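Local coordinates for protein methionine gamma-lyase (Trichomonas vaginalis, PDB 1PFF) that belongs to the Cys/Met metabolism family of pyridoxal-phosphate-dependent enzymes and forms an assembly of four chains, each built round a seven-stranded mixed sheet, at residues S29-L34 / H51-H56; M23-A28 / I138-A143; A15-A20 / Q171-I176; I68-P73 / R85-E90. All coordinates share one frame; numbering follows the deposited sequence.

Interaction 1 (S29-L34 / H51-H56)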
loop_
_atom_site.group_PDB
_atom_site.type_symbol
_atom_site.label_atom_id
_atom_site.label_comp_id
_atom_site.label_asym_id
_atom_site.label_seq_id
_atom_site.Cartn_x
_atom_site.Cartn_y
_atom_site.Cartn_z
ATOM N N SER A 29 -14.383 13.422 -19.487
ATOM C CA SER A 29 -15.208 13.154 -20.659
ATOM C C SER A 29 -15.758 14.475 -21.224
ATOM O O SER A 29 -15.508 14.811 -22.390
ATOM C CB SER A 29 -16.333 12.181 -20.311
ATOM O OG SER A 29 -15.817 10.911 -19.942
ATOM N N VAL A 30 -16.474 15.241 -20.402
ATOM C CA VAL A 30 -17.150 16.446 -20.904
ATOM C C VAL A 30 -16.226 17.584 -21.347
ATOM O O VAL A 30 -16.422 18.130 -22.431
ATOM C CB VAL A 30 -18.293 16.973 -19.967
ATOM C CG1 VAL A 30 -19.321 15.873 -19.697
ATOM C CG2 VAL A 30 -17.751 17.575 -18.669
ATOM N N TRP A 31 -15.223 17.942 -20.541
ATOM C CA TRP A 31 -14.338 19.044 -20.941
ATOM C C TRP A 31 -13.581 18.699 -22.234
ATOM O O TRP A 31 -13.317 19.574 -23.050
ATOM C CB TRP A 31 -13.315 19.392 -19.855
ATOM C CG TRP A 31 -13.840 19.990 -18.568
ATOM C CD1 TRP A 31 -13.875 19.380 -17.341
ATOM C CD2 TRP A 31 -14.321 21.325 -18.360
ATOM N NE1 TRP A 31 -14.369 20.244 -16.391
ATOM C CE2 TRP A 31 -14.664 21.442 -16.991
ATOM C CE3 TRP A 31 -14.522 22.433 -19.196
ATOM C CZ2 TRP A 31 -15.182 22.622 -16.438
ATOM C CZ3 TRP A 31 -15.040 23.612 -18.643
ATOM C CH2 TRP A 31 -15.362 23.690 -17.273
ATOM N N THR A 32 -13.232 17.422 -22.413
ATOM C CA THR A 32 -12.492 16.986 -23.603
ATOM C C THR A 32 -13.241 17.251 -24.911
ATOM O O THR A 32 -12.631 17.585 -25.937
ATOM C CB THR A 32 -12.165 15.480 -23.485
ATOM O OG1 THR A 32 -11.281 15.274 -22.377
ATOM C CG2 THR A 32 -11.360 14.986 -24.689
ATOM N N PHE A 33 -14.561 17.091 -24.868
ATOM C CA PHE A 33 -15.376 17.086 -26.086
ATOM C C PHE A 33 -16.254 18.320 -26.263
ATOM O O PHE A 33 -17.123 18.373 -27.150
ATOM C CB PHE A 33 -16.169 15.774 -26.196
ATOM C CG PHE A 33 -15.282 14.560 -26.343
ATOM C CD1 PHE A 33 -15.128 13.657 -25.290
ATOM C CD2 PHE A 33 -14.561 14.353 -27.511
ATOM C CE1 PHE A 33 -14.274 12.548 -25.411
ATOM C CE2 PHE A 33 -13.717 13.244 -27.649
ATOM C CZ PHE A 33 -13.574 12.345 -26.593
ATOM N N LEU A 34 -15.996 19.319 -25.430
ATOM C CA LEU A 34 -16.690 20.601 -25.508
ATOM C C LEU A 34 -15.697 21.724 -25.779
ATOM O O LEU A 34 -14.489 21.548 -25.616
ATOM C CB LEU A 34 -17.453 20.889 -24.203
ATOM C CG LEU A 34 -18.677 20.013 -23.908
ATOM C CD1 LEU A 34 -19.235 20.295 -22.511
ATOM C CD2 LEU A 34 -19.793 20.127 -24.990
ATOM N N HIS A 51 -24.207 18.561 -11.086
ATOM C CA HIS A 51 -25.044 19.714 -11.384
ATOM C C HIS A 51 -24.222 21.003 -11.338
ATOM O O HIS A 51 -24.358 21.851 -12.214
ATOM C CB HIS A 51 -26.236 19.796 -10.432
ATOM C CG HIS A 51 -27.234 20.843 -10.817
ATOM N ND1 HIS A 51 -28.228 20.620 -11.749
ATOM C CD2 HIS A 51 -27.380 22.127 -10.412
ATOM C CE1 HIS A 51 -28.947 21.721 -11.894
ATOM N NE2 HIS A 51 -28.452 22.651 -11.094
ATOM N N ALA A 52 -23.363 21.127 -10.328
ATOM C CA ALA A 52 -22.484 22.288 -10.191
ATOM C C ALA A 52 -21.509 22.424 -11.368
ATOM O O ALA A 52 -21.294 23.530 -11.879
ATOM C CB ALA A 52 -21.729 22.232 -8.874
ATOM N N LEU A 53 -20.930 21.305 -11.807
ATOM C CA LEU A 53 -20.032 21.335 -12.961
ATOM C C LEU A 53 -20.760 21.889 -14.185
ATOM O O LEU A 53 -20.232 22.751 -14.899
ATOM C CB LEU A 53 -19.474 19.941 -13.262
ATOM C CG LEU A 53 -18.829 19.746 -14.643
ATOM C CD1 LEU A 53 -17.498 20.514 -14.756
ATOM C CD2 LEU A 53 -18.626 18.287 -14.949
ATOM N N PHE A 54 -21.972 21.384 -14.418
ATOM C CA PHE A 54 -22.756 21.790 -15.584
ATOM C C PHE A 54 -23.318 23.195 -15.421
ATOM O O PHE A 54 -23.173 24.016 -16.319
ATOM C CB PHE A 54 -23.906 20.811 -15.844
ATOM C CG PHE A 54 -23.465 19.435 -16.286
ATOM C CD1 PHE A 54 -22.122 19.142 -16.512
ATOM C CD2 PHE A 54 -24.405 18.434 -16.478
ATOM C CE1 PHE A 54 -21.720 17.871 -16.917
ATOM C CE2 PHE A 54 -24.013 17.155 -16.898
ATOM C CZ PHE A 54 -22.669 16.877 -17.112
ATOM N N GLU A 55 -23.949 23.463 -14.273
ATOM C CA GLU A 55 -24.684 24.719 -14.066
ATOM C C GLU A 55 -23.766 25.927 -13.972
ATOM O O GLU A 55 -24.062 26.971 -14.538
ATOM C CB GLU A 55 -25.576 24.660 -12.822
ATOM C CG GLU A 55 -26.600 25.793 -12.739
ATOM C CD GLU A 55 -27.290 25.895 -11.386
ATOM O OE1 GLU A 55 -27.093 25.008 -10.531
ATOM O OE2 GLU A 55 -28.037 26.878 -11.168
ATOM N N HIS A 56 -22.656 25.786 -13.255
ATOM C CA HIS A 56 -21.794 26.933 -12.989
ATOM C C HIS A 56 -20.537 26.933 -13.862
ATOM O O HIS A 56 -20.224 27.949 -14.481
ATOM C CB HIS A 56 -21.420 27.016 -11.502
ATOM C CG HIS A 56 -22.597 26.997 -10.571
ATOM N ND1 HIS A 56 -23.543 28.002 -10.537
ATOM C CD2 HIS A 56 -22.971 26.099 -9.626
ATOM C CE1 HIS A 56 -24.454 27.718 -9.622
ATOM N NE2 HIS A 56 -24.131 26.569 -9.054
#

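Interaction 2 (M23-A28 / I138-A143)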
loop_
_atom_site.group_PDB
_atom_site.type_symbol
_atom_site.label_atom_id
_atom_site.label_comp_id
_atom_site.label_asym_id
_atom_site.label_seq_id
_atom_site.Cartn_x
_atom_site.Cartn_y
_atom_site.Cartn_z
ATOM N N MET A 23 -16.186 12.161 -10.345
ATOM C CA MET A 23 -16.194 13.508 -10.930
ATOM C C MET A 23 -15.080 13.670 -11.980
ATOM O O MET A 23 -15.289 14.273 -13.035
ATOM C CB MET A 23 -16.082 14.578 -9.831
ATOM C CG MET A 23 -16.211 16.017 -10.337
ATOM S SD MET A 23 -17.886 16.440 -10.924
ATOM C CE MET A 23 -17.687 16.272 -12.633
ATOM N N GLY A 24 -13.909 13.110 -11.691
ATOM C CA GLY A 24 -12.810 13.090 -12.645
ATOM C C GLY A 24 -13.173 12.392 -13.948
ATOM O O GLY A 24 -12.788 12.855 -15.023
ATOM N N ALA A 25 -13.936 11.299 -13.856
ATOM C CA ALA A 25 -14.413 10.562 -15.038
ATOM C C ALA A 25 -15.380 11.411 -15.864
ATOM O O ALA A 25 -15.234 11.511 -17.093
ATOM C CB ALA A 25 -15.083 9.248 -14.622
ATOM N N ILE A 26 -16.352 12.019 -15.185
ATOM C CA ILE A 26 -17.320 12.923 -15.848
ATOM C C ILE A 26 -16.589 14.104 -16.473
ATOM O O ILE A 26 -16.794 14.432 -17.638
ATOM C CB ILE A 26 -18.400 13.437 -14.847
ATOM C CG1 ILE A 26 -19.258 12.269 -14.326
ATOM C CG2 ILE A 26 -19.263 14.521 -15.513
ATOM C CD1 ILE A 26 -20.058 12.581 -13.058
ATOM N N ALA A 27 -15.738 14.748 -15.681
ATOM C CA ALA A 27 -15.008 15.938 -16.130
ATOM C C ALA A 27 -14.107 15.664 -17.328
ATOM O O ALA A 27 -14.130 16.426 -18.299
ATOM C CB ALA A 27 -14.197 16.540 -14.977
ATOM N N ALA A 28 -13.325 14.580 -17.268
ATOM C CA ALA A 28 -12.397 14.242 -18.352
ATOM C C ALA A 28 -13.136 13.860 -19.623
ATOM O O ALA A 28 -12.579 13.960 -20.710
ATOM C CB ALA A 28 -11.437 13.118 -17.954
ATOM N N ILE A 138 -20.330 6.947 -24.372
ATOM C CA ILE A 138 -19.414 6.922 -23.237
ATOM C C ILE A 138 -20.180 6.556 -21.971
ATOM O O ILE A 138 -21.254 7.111 -21.702
ATOM C CB ILE A 138 -18.751 8.327 -23.043
ATOM C CG1 ILE A 138 -18.001 8.772 -24.309
ATOM C CG2 ILE A 138 -17.816 8.312 -21.823
ATOM C CD1 ILE A 138 -17.348 10.165 -24.191
ATOM N N VAL A 139 -19.613 5.644 -21.184
ATOM C CA VAL A 139 -20.146 5.309 -19.870
ATOM C C VAL A 139 -19.132 5.733 -18.806
ATOM O O VAL A 139 -17.931 5.484 -18.964
ATOM C CB VAL A 139 -20.435 3.797 -19.745
ATOM C CG1 VAL A 139 -20.732 3.402 -18.299
ATOM C CG2 VAL A 139 -21.611 3.406 -20.628
ATOM N N VAL A 140 -19.617 6.389 -17.756
ATOM C CA VAL A 140 -18.793 6.781 -16.614
ATOM C C VAL A 140 -19.251 6.102 -15.311
ATOM O O VAL A 140 -20.431 5.794 -15.141
ATOM C CB VAL A 140 -18.714 8.328 -16.430
ATOM C CG1 VAL A 140 -18.042 8.992 -17.679
ATOM C CG2 VAL A 140 -20.091 8.942 -16.130
ATOM N N HIS A 141 -18.300 5.903 -14.402
ATOM C CA HIS A 141 -18.559 5.318 -13.094
ATOM C C HIS A 141 -17.807 6.067 -12.010
ATOM O O HIS A 141 -16.689 6.527 -12.232
ATOM C CB HIS A 141 -18.031 3.881 -13.056
ATOM C CG HIS A 141 -18.817 2.911 -13.876
ATOM N ND1 HIS A 141 -19.929 2.250 -13.390
ATOM C CD2 HIS A 141 -18.618 2.438 -15.130
ATOM C CE1 HIS A 141 -20.401 1.445 -14.324
ATOM N NE2 HIS A 141 -19.621 1.536 -15.388
ATOM N N SER A 142 -18.419 6.163 -10.836
ATOM C CA SER A 142 -17.666 6.310 -9.610
ATOM C C SER A 142 -17.436 4.892 -9.118
ATOM O O SER A 142 -18.392 4.180 -8.783
ATOM C CB SER A 142 -18.443 7.101 -8.564
ATOM O OG SER A 142 -17.789 7.002 -7.310
ATOM N N ALA A 143 -16.170 4.487 -9.095
ATOM C CA ALA A 143 -15.772 3.137 -8.686
ATOM C C ALA A 143 -16.032 2.887 -7.207
ATOM O O ALA A 143 -16.065 1.740 -6.764
ATOM C CB ALA A 143 -14.310 2.905 -9.011
#

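Interaction 3 (A15-A20 / Q171-I176)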
loop_
_atom_site.group_PDB
_atom_site.type_symbol
_atom_site.label_atom_id
_atom_site.label_comp_id
_atom_site.label_asym_id
_atom_site.label_seq_id
_atom_site.Cartn_x
_atom_site.Cartn_y
_atom_site.Cartn_z
ATOM N N ALA A 15 -12.291 0.217 -24.944
ATOM C CA ALA A 15 -11.240 0.732 -24.066
ATOM C C ALA A 15 -11.809 1.391 -22.811
ATOM O O ALA A 15 -12.997 1.730 -22.740
ATOM C CB ALA A 15 -10.334 1.726 -24.837
ATOM N N CYS A 16 -10.947 1.580 -21.822
ATOM C CA CYS A 16 -11.350 2.237 -20.596
ATOM C C CYS A 16 -10.204 3.085 -20.052
ATOM O O CYS A 16 -9.030 2.764 -20.257
ATOM C CB CYS A 16 -11.813 1.193 -19.583
ATOM S SG CYS A 16 -11.927 1.760 -17.886
ATOM N N ALA A 17 -10.567 4.191 -19.408
ATOM C CA ALA A 17 -9.622 5.081 -18.741
ATOM C C ALA A 17 -10.039 5.194 -17.281
ATOM O O ALA A 17 -11.169 5.578 -16.985
ATOM C CB ALA A 17 -9.623 6.460 -19.402
ATOM N N ALA A 18 -9.132 4.825 -16.381
ATOM C CA ALA A 18 -9.343 4.991 -14.950
ATOM C C ALA A 18 -8.958 6.408 -14.516
ATOM O O ALA A 18 -8.016 6.990 -15.064
ATOM C CB ALA A 18 -8.547 3.948 -14.172
ATOM N N THR A 19 -9.697 6.953 -13.551
ATOM C CA THR A 19 -9.480 8.316 -13.045
ATOM C C THR A 19 -9.458 8.390 -11.517
ATOM O O THR A 19 -9.743 7.406 -10.825
ATOM C CB THR A 19 -10.582 9.277 -13.534
ATOM O OG1 THR A 19 -11.847 8.836 -13.023
ATOM C CG2 THR A 19 -10.736 9.246 -15.070
ATOM N N ALA A 20 -9.163 9.586 -11.000
ATOM C CA ALA A 20 -9.025 9.824 -9.564
ATOM C C ALA A 20 -10.338 9.766 -8.810
ATOM O O ALA A 20 -10.349 9.579 -7.585
ATOM C CB ALA A 20 -8.378 11.167 -9.328
ATOM N N GLN A 171 -5.902 14.112 -23.268
ATOM C CA GLN A 171 -6.382 15.473 -23.026
ATOM C C GLN A 171 -7.123 15.598 -21.694
ATOM O O GLN A 171 -6.691 16.326 -20.809
ATOM C CB GLN A 171 -7.249 15.954 -24.192
ATOM C CG GLN A 171 -6.514 15.951 -25.527
ATOM C CD GLN A 171 -7.287 16.659 -26.605
ATOM O OE1 GLN A 171 -7.889 17.701 -26.349
ATOM N NE2 GLN A 171 -7.271 16.108 -27.819
ATOM N N GLY A 172 -8.218 14.858 -21.547
ATOM C CA GLY A 172 -9.053 14.926 -20.354
ATOM C C GLY A 172 -8.308 14.691 -19.051
ATOM O O GLY A 172 -8.468 15.455 -18.101
ATOM N N ILE A 173 -7.497 13.639 -19.005
ATOM C CA ILE A 173 -6.736 13.330 -17.795
ATOM C C ILE A 173 -5.417 14.100 -17.746
ATOM O O ILE A 173 -5.162 14.820 -16.782
ATOM C CB ILE A 173 -6.519 11.799 -17.639
ATOM C CG1 ILE A 173 -7.857 11.097 -17.408
ATOM C CG2 ILE A 173 -5.559 11.501 -16.487
ATOM C CD1 ILE A 173 -7.831 9.592 -17.697
ATOM N N LYS A 174 -4.599 13.962 -18.784
ATOM C CA LYS A 174 -3.243 14.526 -18.783
ATOM C C LYS A 174 -3.183 16.055 -18.802
ATOM O O LYS A 174 -2.315 16.640 -18.147
ATOM C CB LYS A 174 -2.409 13.967 -19.938
ATOM C CG LYS A 174 -1.917 12.550 -19.710
ATOM C CD LYS A 174 -0.910 12.129 -20.778
ATOM C CE LYS A 174 -0.594 10.637 -20.673
ATOM N NZ LYS A 174 0.878 10.370 -20.779
ATOM N N ASP A 175 -4.070 16.693 -19.565
ATOM C CA ASP A 175 -4.049 18.150 -19.686
ATOM C C ASP A 175 -5.111 18.851 -18.840
ATOM O O ASP A 175 -4.794 19.796 -18.105
ATOM C CB ASP A 175 -4.201 18.600 -21.146
ATOM C CG ASP A 175 -3.064 18.134 -22.044
ATOM O OD1 ASP A 175 -2.015 17.671 -21.547
ATOM O OD2 ASP A 175 -3.154 18.186 -23.288
ATOM N N ILE A 176 -6.361 18.407 -18.934
ATOM C CA ILE A 176 -7.473 19.213 -18.428
ATOM C C ILE A 176 -7.701 19.092 -16.920
ATOM O O ILE A 176 -7.754 20.106 -16.216
ATOM C CB ILE A 176 -8.780 18.927 -19.216
ATOM C CG1 ILE A 176 -8.636 19.380 -20.676
ATOM C CG2 ILE A 176 -9.959 19.646 -18.570
ATOM C CD1 ILE A 176 -9.593 18.668 -21.652
#

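Interaction 4 (I68-P73 / R85-E90)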
loop_
_atom_site.group_PDB
_atom_site.type_symbol
_atom_site.label_atom_id
_atom_site.label_comp_id
_atom_site.label_asym_id
_atom_site.label_seq_id
_atom_site.Cartn_x
_atom_site.Cartn_y
_atom_site.Cartn_z
ATOM N N ILE A 68 -33.042 19.285 -18.512
ATOM C CA ILE A 68 -34.387 18.866 -18.918
ATOM C C ILE A 68 -34.783 17.544 -18.256
ATOM O O ILE A 68 -33.923 16.765 -17.825
ATOM C CB ILE A 68 -34.472 18.736 -20.463
ATOM C CG1 ILE A 68 -33.704 17.486 -20.941
ATOM C CG2 ILE A 68 -33.935 20.018 -21.158
ATOM C CD1 ILE A 68 -34.014 17.078 -22.371
ATOM N N ASP A 69 -36.083 17.285 -18.188
ATOM C CA ASP A 69 -36.547 15.998 -17.674
ATOM C C ASP A 69 -36.493 14.972 -18.797
ATOM O O ASP A 69 -37.353 14.953 -19.681
ATOM C CB ASP A 69 -37.954 16.134 -17.096
ATOM C CG ASP A 69 -38.481 14.842 -16.496
ATOM O OD1 ASP A 69 -37.828 13.775 -16.619
ATOM O OD2 ASP A 69 -39.571 14.806 -15.886
ATOM N N MET A 70 -35.477 14.115 -18.767
ATOM C CA MET A 70 -35.272 13.166 -19.862
ATOM C C MET A 70 -36.172 11.920 -19.812
ATOM O O MET A 70 -36.075 11.042 -20.682
ATOM C CB MET A 70 -33.798 12.769 -19.960
ATOM C CG MET A 70 -32.905 13.883 -20.484
ATOM S SD MET A 70 -31.242 13.255 -20.746
ATOM C CE MET A 70 -30.427 14.736 -21.294
ATOM N N ALA A 71 -37.042 11.841 -18.808
ATOM C CA ALA A 71 -38.057 10.786 -18.757
ATOM C C ALA A 71 -39.317 11.191 -19.541
ATOM O O ALA A 71 -40.206 10.373 -19.756
ATOM C CB ALA A 71 -38.401 10.428 -17.303
ATOM N N VAL A 72 -39.387 12.449 -19.973
ATOM C CA VAL A 72 -40.499 12.911 -20.807
ATOM C C VAL A 72 -40.192 12.529 -22.263
ATOM O O VAL A 72 -39.170 12.946 -22.800
ATOM C CB VAL A 72 -40.726 14.445 -20.680
ATOM C CG1 VAL A 72 -41.886 14.918 -21.578
ATOM C CG2 VAL A 72 -40.994 14.833 -19.221
ATOM N N PRO A 73 -41.046 11.713 -22.891
ATOM C CA PRO A 73 -40.790 11.272 -24.269
ATOM C C PRO A 73 -40.603 12.466 -25.216
ATOM O O PRO A 73 -41.331 13.446 -25.108
ATOM C CB PRO A 73 -42.045 10.474 -24.616
ATOM C CG PRO A 73 -42.555 9.995 -23.259
ATOM C CD PRO A 73 -42.302 11.154 -22.353
ATOM N N ARG A 85 -23.465 19.066 -28.593
ATOM C CA ARG A 85 -22.362 18.112 -28.693
ATOM C C ARG A 85 -22.523 16.904 -27.782
ATOM O O ARG A 85 -21.967 15.846 -28.067
ATOM C CB ARG A 85 -21.013 18.775 -28.405
ATOM C CG ARG A 85 -20.713 19.958 -29.291
ATOM C CD ARG A 85 -20.353 19.653 -30.721
ATOM N NE ARG A 85 -20.272 20.919 -31.460
ATOM C CZ ARG A 85 -20.482 21.076 -32.761
ATOM N NH1 ARG A 85 -20.785 20.043 -33.532
ATOM N NH2 ARG A 85 -20.373 22.292 -33.297
ATOM N N ILE A 86 -23.266 17.070 -26.692
ATOM C CA ILE A 86 -23.370 16.036 -25.664
ATOM C C ILE A 86 -24.777 15.958 -25.085
ATOM O O ILE A 86 -25.393 16.990 -24.790
ATOM C CB ILE A 86 -22.353 16.284 -24.500
ATOM C CG1 ILE A 86 -20.901 16.068 -24.975
ATOM C CG2 ILE A 86 -22.678 15.364 -23.312
ATOM C CD1 ILE A 86 -19.815 16.454 -23.941
ATOM N N VAL A 87 -25.248 14.725 -24.909
ATOM C CA VAL A 87 -26.448 14.416 -24.122
ATOM C C VAL A 87 -25.993 13.589 -22.915
ATOM O O VAL A 87 -25.362 12.542 -23.085
ATOM C CB VAL A 87 -27.482 13.633 -24.974
ATOM C CG1 VAL A 87 -28.623 13.055 -24.112
ATOM C CG2 VAL A 87 -28.047 14.533 -26.088
ATOM N N TYR A 88 -26.280 14.072 -21.707
ATOM C CA TYR A 88 -25.785 13.445 -20.475
ATOM C C TYR A 88 -26.903 13.114 -19.484
ATOM O O TYR A 88 -27.769 13.950 -19.226
ATOM C CB TYR A 88 -24.753 14.355 -19.781
ATOM C CG TYR A 88 -24.164 13.735 -18.522
ATOM C CD1 TYR A 88 -24.850 13.787 -17.303
ATOM C CD2 TYR A 88 -22.930 13.082 -18.558
ATOM C CE1 TYR A 88 -24.322 13.209 -16.158
ATOM C CE2 TYR A 88 -22.393 12.500 -17.410
ATOM C CZ TYR A 88 -23.100 12.563 -16.222
ATOM O OH TYR A 88 -22.582 11.998 -15.084
ATOM N N PHE A 89 -26.871 11.902 -18.921
ATOM C CA PHE A 89 -27.780 11.528 -17.835
ATOM C C PHE A 89 -27.282 10.335 -16.998
ATOM O O PHE A 89 -26.347 9.624 -17.384
ATOM C CB PHE A 89 -29.205 11.244 -18.362
ATOM C CG PHE A 89 -29.293 10.102 -19.362
ATOM C CD1 PHE A 89 -29.698 8.838 -18.957
ATOM C CD2 PHE A 89 -29.006 10.312 -20.721
ATOM C CE1 PHE A 89 -29.796 7.781 -19.872
ATOM C CE2 PHE A 89 -29.099 9.272 -21.640
ATOM C CZ PHE A 89 -29.497 7.998 -21.215
ATOM N N GLU A 90 -27.922 10.149 -15.852
ATOM C CA GLU A 90 -27.743 8.970 -15.021
ATOM C C GLU A 90 -29.073 8.246 -14.953
ATOM O O GLU A 90 -30.128 8.888 -14.935
ATOM C CB GLU A 90 -27.346 9.358 -13.596
ATOM C CG GLU A 90 -26.674 10.711 -13.457
ATOM C CD GLU A 90 -26.578 11.180 -12.009
ATOM O OE1 GLU A 90 -27.023 10.438 -11.090
ATOM O OE2 GLU A 90 -26.050 12.292 -11.790
#

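Interaction 1 (S29-L34 / H51-H56)
The Trp31 indole and the Phe54 phenyl ring are the two flat groups that touch across the contact, and each is met by an aliphatic branch at a slant. Leu53 CD1 comes up to the five-membered side of the indole, 3.5 Å from Trp31 NE1, and is 3.6 Å from Trp31 CZ2 of the benzo half. The same indole also faces the subunit interface: Phe61 of the second subunit packs on it edge-to-face, and NE1 donates a hydrogen bond to Ile176 O of that subunit. Phe54 offers CE1, which lies 4.2 Å from Val30 CG1, the two side chains crossing at about a right angle. Tyr88 packs edge-to-face against the same ring. Between the rings, Val30 CG2 and Leu53 CD2 meet tip to tip at 3.9 Å. With CG anti to the backbone N (chi1 164°), Leu53 divides its work: CD1 goes to the indole and CD2 to the valine. Trp31 and Leu53 run past one another in opposite directions, whereas the Phe54 ring bends back to the valine although its CB is directed away from helix 29-33. No hydrogen bond links the segments, and all four touching residues are buried. The axes of helix segments 29-33 and 51-56 stay 12.4 Å apart at 25°, a spacing bridged by side chains alone. Helices 22-33 and 48-60, joined through strand 39-43, belong to the layer of helices against the seven-stranded sheet, as in the large domain of fold-type-I PLP-dependent enzymes.

Interaction 2 (M23-A28 / I138-A143)
Val140 leaves strand 138-142 toward the helix and lays each of its side-chain carbons on residues 25 and 26. Its CB rests against the methyl of Ala25, CB to CB 4.2 Å. From there the branches part. CG1, placed beside the backbone N (chi1 -62°), runs to the main chain of the helix and lies 3.8 Å from Ala25 O, while CG2 heads for the next residue and meets Ile26 CG1 at 3.9 Å, the two side chains crossing at about a right angle. Ala25 CB also faces the strand's own main chain, 4.0 Å from His141 O. A small residue at position 25 goes with close backbones: the CA atoms of Ala25 and Val140 are 6.0 Å apart, and the helix and strand axes approach to 7.4 Å. Ala25 O, besides meeting the valine methyl, accepts a hydrogen bond from Ser29 OG. His141 turns its side chain to the other face of the sheet, where NE2 is hydrogen-bonded to Glu11 OE1. Helix segment 23-28 runs against strand 138-142, at 156°, as it lies on the sheet. Strand 138-142 sits inside that sheet, pairing in parallel with strand 116-120 on one side and antiparallel with strand 156-160 on the other; Ala25 reaches Val158 of the latter, and Ala28 lies against Val168 of helix 162-177.

Interaction 3 (A15-A20 / Q171-I176)
Ile173 reaches from the helix to strand 15-19 and touches three consecutive residues with the end of its long branch. Its CD1 is the atom that does nearly all the touching: it lies 4.0 Å from Ala17 CB, 3.7 Å from Ala18 O and 3.9 Å from Thr19 CG2. Against Thr19 the isoleucine crosses at about a right angle, and the threonine methyl packs on CD1 and also approaches Ile173 CG1, at 4.1 Å. The threonine can offer carbon here because its OG1 is turned to another task (chi1 62°), a hydrogen bond with Ser21 O. Alternation along the strand sorts the neighbours: the Ala17 methyl is directed to helix 171-176, whereas that of Ala18 points to the opposite face, toward helix 2-11, while its carbonyl oxygen is the atom nearest the isoleucine. Ile173 lies within a wider pi-type turn, in which Gln171 O accepts from both Asp175 N and Ile176 N, the latter at 2.8 Å. Strand and helix run at 36° with axes 10.1 Å apart, and no hydrogen bond joins them. Strand 15-19 is the outermost strand of the seven-stranded sheet at this end, antiparallel to strand 156-160, and helix 162-177 packs against it, as in the layered alpha/beta/alpha large domain of fold-type-I PLP-dependent enzymes.

Interaction 4 (I68-P73 / R85-E90)
A Met-aromatic contact joins Met70, in the turn after strand 64-68, to Phe89 of strand 84-90. The sulfur SD of Met70 stands 4.6 Å from the centroid of the Phe89 ring, 52° off its normal, an oblique approach. The sulfur is nearest the CB end of the side chain: Met70 SD lies 3.7 Å from Phe89 CD2 and equally near Phe89 CB. Beyond the sulfur, the methyl CE goes on to the strand itself, 3.5 Å from Tyr88 O and 3.7 Å from Val87 CG1. One extended side chain, anti about both CB-CG and CG-SD, therefore touches three successive residues. The phenyl ring is brought to the sulfur by a first torsion that puts Phe89 CG between its own backbone N and carbonyl carbon. Tyr88 gives only its main chain to the methionine, its side chain going to the other face of the sheet. The base of Met70 is set by the turn from Asp69 to Val72, a type I beta turn closed by Val72 N to Asp69 O at 3.2 Å. Inside it Ala71 N donates to Asp69 OD1 at 3.0 Å, an Asx turn with the donor 38° out of the carboxylate plane; the same oxygen takes a salt bridge from Lys98 NZ. Strand 39-43 lies between strands 64-68 and 84-90, and Met70 spans it, packing on Ile41 on the way while its N is bonded to Asp43 OD2. Ile102 and Ala105 of helix 102-109 pack on Phe89.

How the interactions relate
From the N terminus, strand 15-19 opens the longest loop, closed by interaction 3 when helix 162-177 returns to it. Helix 22-33 comes next and serves two contacts. Interaction 1 closes a short loop with helix 48-60; interaction 2 closes a much longer one at strand 138-142. Interaction 4 spans the 11 residues between its segments, in series after interaction 1. Both short loops nest within interaction 2, which nests within interaction 3; none cross. Interactions 1, 2 and 3 share one flank of the seven-stranded sheet and touch the second subunit. Interaction 4 ties the turn after edge strand 64-68 to strand 84-90, about 11 Å from interaction 3 at the nearest atoms; Tyr88 and Ile26 link it to interaction 2.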